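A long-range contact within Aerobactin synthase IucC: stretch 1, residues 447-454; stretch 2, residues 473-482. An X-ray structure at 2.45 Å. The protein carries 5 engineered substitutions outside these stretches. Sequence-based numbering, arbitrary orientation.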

# COMPACT_ATOMS: atom_id res chain seq x y z
N GLY A 447 20.03 -18.27 7.68
CA GLY A 447 19.01 -19.10 8.29
C GLY A 447 18.87 -20.48 7.66
O GLY A 447 18.19 -21.33 8.23
N ASP A 448 19.51 -20.70 6.51
CA ASP A 448 19.40 -21.95 5.77
C ASP A 448 20.53 -22.93 6.06
O ASP A 448 20.54 -24.02 5.49
CB ASP A 448 19.34 -21.66 4.27
N MET A 449 21.48 -22.56 6.91
CA MET A 449 22.64 -23.39 7.20
C MET A 449 22.48 -24.06 8.56
O MET A 449 22.17 -23.39 9.55
CB MET A 449 23.92 -22.55 7.16
CG MET A 449 25.17 -23.25 7.65
SD MET A 449 26.65 -22.31 7.22
CE MET A 449 27.84 -23.01 8.36
N ARG A 450 22.69 -25.37 8.61
CA ARG A 450 22.52 -26.15 9.83
C ARG A 450 23.76 -27.01 10.07
O ARG A 450 24.52 -27.32 9.14
CB ARG A 450 21.26 -27.04 9.75
CG ARG A 450 19.95 -26.25 9.67
CD ARG A 450 18.75 -27.19 9.73
NE ARG A 450 17.48 -26.48 9.61
CZ ARG A 450 16.83 -25.90 10.62
NH1 ARG A 450 17.32 -25.94 11.85
NH2 ARG A 450 15.67 -25.28 10.40
N LEU A 451 23.94 -27.42 11.32
CA LEU A 451 25.09 -28.20 11.73
C LEU A 451 24.63 -29.47 12.44
O LEU A 451 23.49 -29.57 12.90
CB LEU A 451 26.01 -27.41 12.67
CG LEU A 451 26.56 -26.08 12.14
CD1 LEU A 451 27.24 -25.32 13.26
CD2 LEU A 451 27.51 -26.33 10.99
N VAL A 452 25.54 -30.44 12.52
CA VAL A 452 25.26 -31.72 13.15
C VAL A 452 25.54 -31.61 14.65
O VAL A 452 26.51 -30.97 15.07
CB VAL A 452 26.11 -32.84 12.51
CG1 VAL A 452 27.59 -32.66 12.82
CG2 VAL A 452 25.62 -34.21 12.97
N LYS A 453 24.68 -32.24 15.45
CA LYS A 453 24.87 -32.21 16.90
C LYS A 453 26.19 -32.86 17.30
O LYS A 453 26.83 -32.42 18.26
CB LYS A 453 23.70 -32.91 17.60
N ASP A 454 26.61 -33.90 16.59
CA ASP A 454 27.88 -34.55 16.88
C ASP A 454 29.02 -33.54 16.75
O ASP A 454 28.96 -32.59 15.98
CB ASP A 454 28.11 -35.72 15.93
CG ASP A 454 27.02 -36.77 16.02
OD1 ASP A 454 26.07 -36.57 16.80
OD2 ASP A 454 27.11 -37.79 15.31
N LEU A 473 21.61 -30.16 14.99
CA LEU A 473 20.61 -31.21 15.01
C LEU A 473 21.29 -32.55 14.76
O LEU A 473 22.46 -32.62 14.38
CB LEU A 473 19.52 -30.94 13.97
CG LEU A 473 18.78 -29.61 14.18
CD1 LEU A 473 17.91 -29.27 12.99
CD2 LEU A 473 17.95 -29.65 15.46
N SER A 474 20.54 -33.63 14.98
CA SER A 474 21.07 -34.96 14.78
C SER A 474 21.18 -35.27 13.28
O SER A 474 20.62 -34.58 12.43
CB SER A 474 20.20 -36.00 15.48
OG SER A 474 18.91 -36.06 14.91
N ALA A 475 21.93 -36.34 12.97
CA ALA A 475 22.20 -36.68 11.58
C ALA A 475 20.91 -36.84 10.79
O ALA A 475 20.77 -36.30 9.69
CB ALA A 475 23.03 -37.96 11.52
N ASP A 476 19.94 -37.59 11.33
CA ASP A 476 18.70 -37.84 10.61
C ASP A 476 17.97 -36.55 10.28
O ASP A 476 17.22 -36.49 9.29
CB ASP A 476 17.79 -38.77 11.42
CG ASP A 476 18.22 -40.22 11.33
OD1 ASP A 476 19.35 -40.49 10.89
OD2 ASP A 476 17.41 -41.10 11.70
N TYR A 477 18.16 -35.50 11.08
CA TYR A 477 17.59 -34.19 10.73
C TYR A 477 18.23 -33.64 9.46
O TYR A 477 17.55 -33.02 8.64
CB TYR A 477 17.80 -33.20 11.88
CG TYR A 477 16.63 -33.04 12.83
CD1 TYR A 477 15.41 -32.53 12.40
CD2 TYR A 477 16.76 -33.36 14.18
CE1 TYR A 477 14.35 -32.37 13.27
CE2 TYR A 477 15.71 -33.20 15.06
CZ TYR A 477 14.50 -32.70 14.60
OH TYR A 477 13.45 -32.55 15.48
N LEU A 478 19.54 -33.86 9.29
CA LEU A 478 20.27 -33.17 8.23
C LEU A 478 20.18 -33.87 6.89
O LEU A 478 20.32 -33.22 5.85
CB LEU A 478 21.74 -33.03 8.64
CG LEU A 478 22.00 -32.16 9.87
CD1 LEU A 478 23.48 -32.14 10.20
CD2 LEU A 478 21.49 -30.74 9.67
N ILE A 479 19.95 -35.19 6.87
CA ILE A 479 19.79 -35.89 5.60
C ILE A 479 18.68 -35.24 4.78
O ILE A 479 18.81 -35.08 3.56
CB ILE A 479 19.50 -37.38 5.85
CG1 ILE A 479 20.77 -38.09 6.35
CG2 ILE A 479 18.99 -38.07 4.58
CD1 ILE A 479 21.91 -38.10 5.36
N HIS A 480 17.58 -34.86 5.43
CA HIS A 480 16.44 -34.33 4.70
C HIS A 480 16.80 -33.07 3.93
O HIS A 480 16.32 -32.85 2.81
CB HIS A 480 15.28 -34.07 5.66
CG HIS A 480 14.72 -35.32 6.26
ND1 HIS A 480 13.86 -36.15 5.58
CD2 HIS A 480 14.90 -35.88 7.47
CE1 HIS A 480 13.53 -37.17 6.35
NE2 HIS A 480 14.15 -37.03 7.50
N ASP A 481 17.65 -32.22 4.51
CA ASP A 481 18.14 -31.05 3.79
C ASP A 481 18.69 -31.44 2.42
O ASP A 481 18.70 -30.62 1.49
CB ASP A 481 19.22 -30.32 4.60
CG ASP A 481 18.73 -28.99 5.17
OD1 ASP A 481 17.55 -28.64 4.96
OD2 ASP A 481 19.54 -28.30 5.83
N LEU A 482 19.14 -32.68 2.27
CA LEU A 482 19.65 -33.19 1.00
C LEU A 482 18.71 -34.16 0.32
O LEU A 482 18.58 -34.13 -0.90
CB LEU A 482 21.01 -33.86 1.22
CG LEU A 482 21.74 -34.32 -0.05
CD1 LEU A 482 21.96 -33.16 -1.01
CD2 LEU A 482 23.07 -34.96 0.31

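A single residue, Leu 473, clamps the second stretch to the first by using both of its backbone polar groups, N on Leu 451 at the strand and O on Lys 453 just beyond its end. Its N donates a hydrogen bond to Leu 451 O (2.9 Å), and its O accepts one from Lys 453 N at only 2.5 Å, a very short separation for an amide donor and carbonyl acceptor. Reaching to the residues before and after Val 452 in this way is the signature of a parallel bridge, here pairing Val 452 with Leu 473. Leu 473 O also lies 3.2 Å from Val 452 CA, a CA-H...O contact that supplements the conventional bonds.

The bridge ends almost at once. After Ser 474, at the N-cap position but without a side-chain capping bond, the chain turns into a helix that runs back along the strand 449-452, the two directions differing by 144° and the axes approaching to 8.3 Å. Leu 478, one turn into this helix, points toward the strand and supplies the apolar packing. Its CD1 sits 3.5 Å from Val 452 CA and 3.6 Å from Val 452 CB, while its CD2 lies 3.7 Å from Arg 450 CB, so that the forked end of the leucine spans alternate residues of the strand.

Arg 450 extends the contact outward with an almost fully stretched aliphatic chain. Its guanidinium meets Leu 473 obliquely, NH1 lying 3.6 Å from CD1 of that leucine; although the CA-to-CB bond of Leu 473 points away, the end of its side chain comes nearer. Asp 481 also faces the strand, but its OD2 is closest to Arg 450 at the aliphatic CD, 4.1 Å away, and the opposite charges form no salt bridge. Polar bonding across the contact therefore rests on the backbone, with side chains adding mainly van der Waals packing.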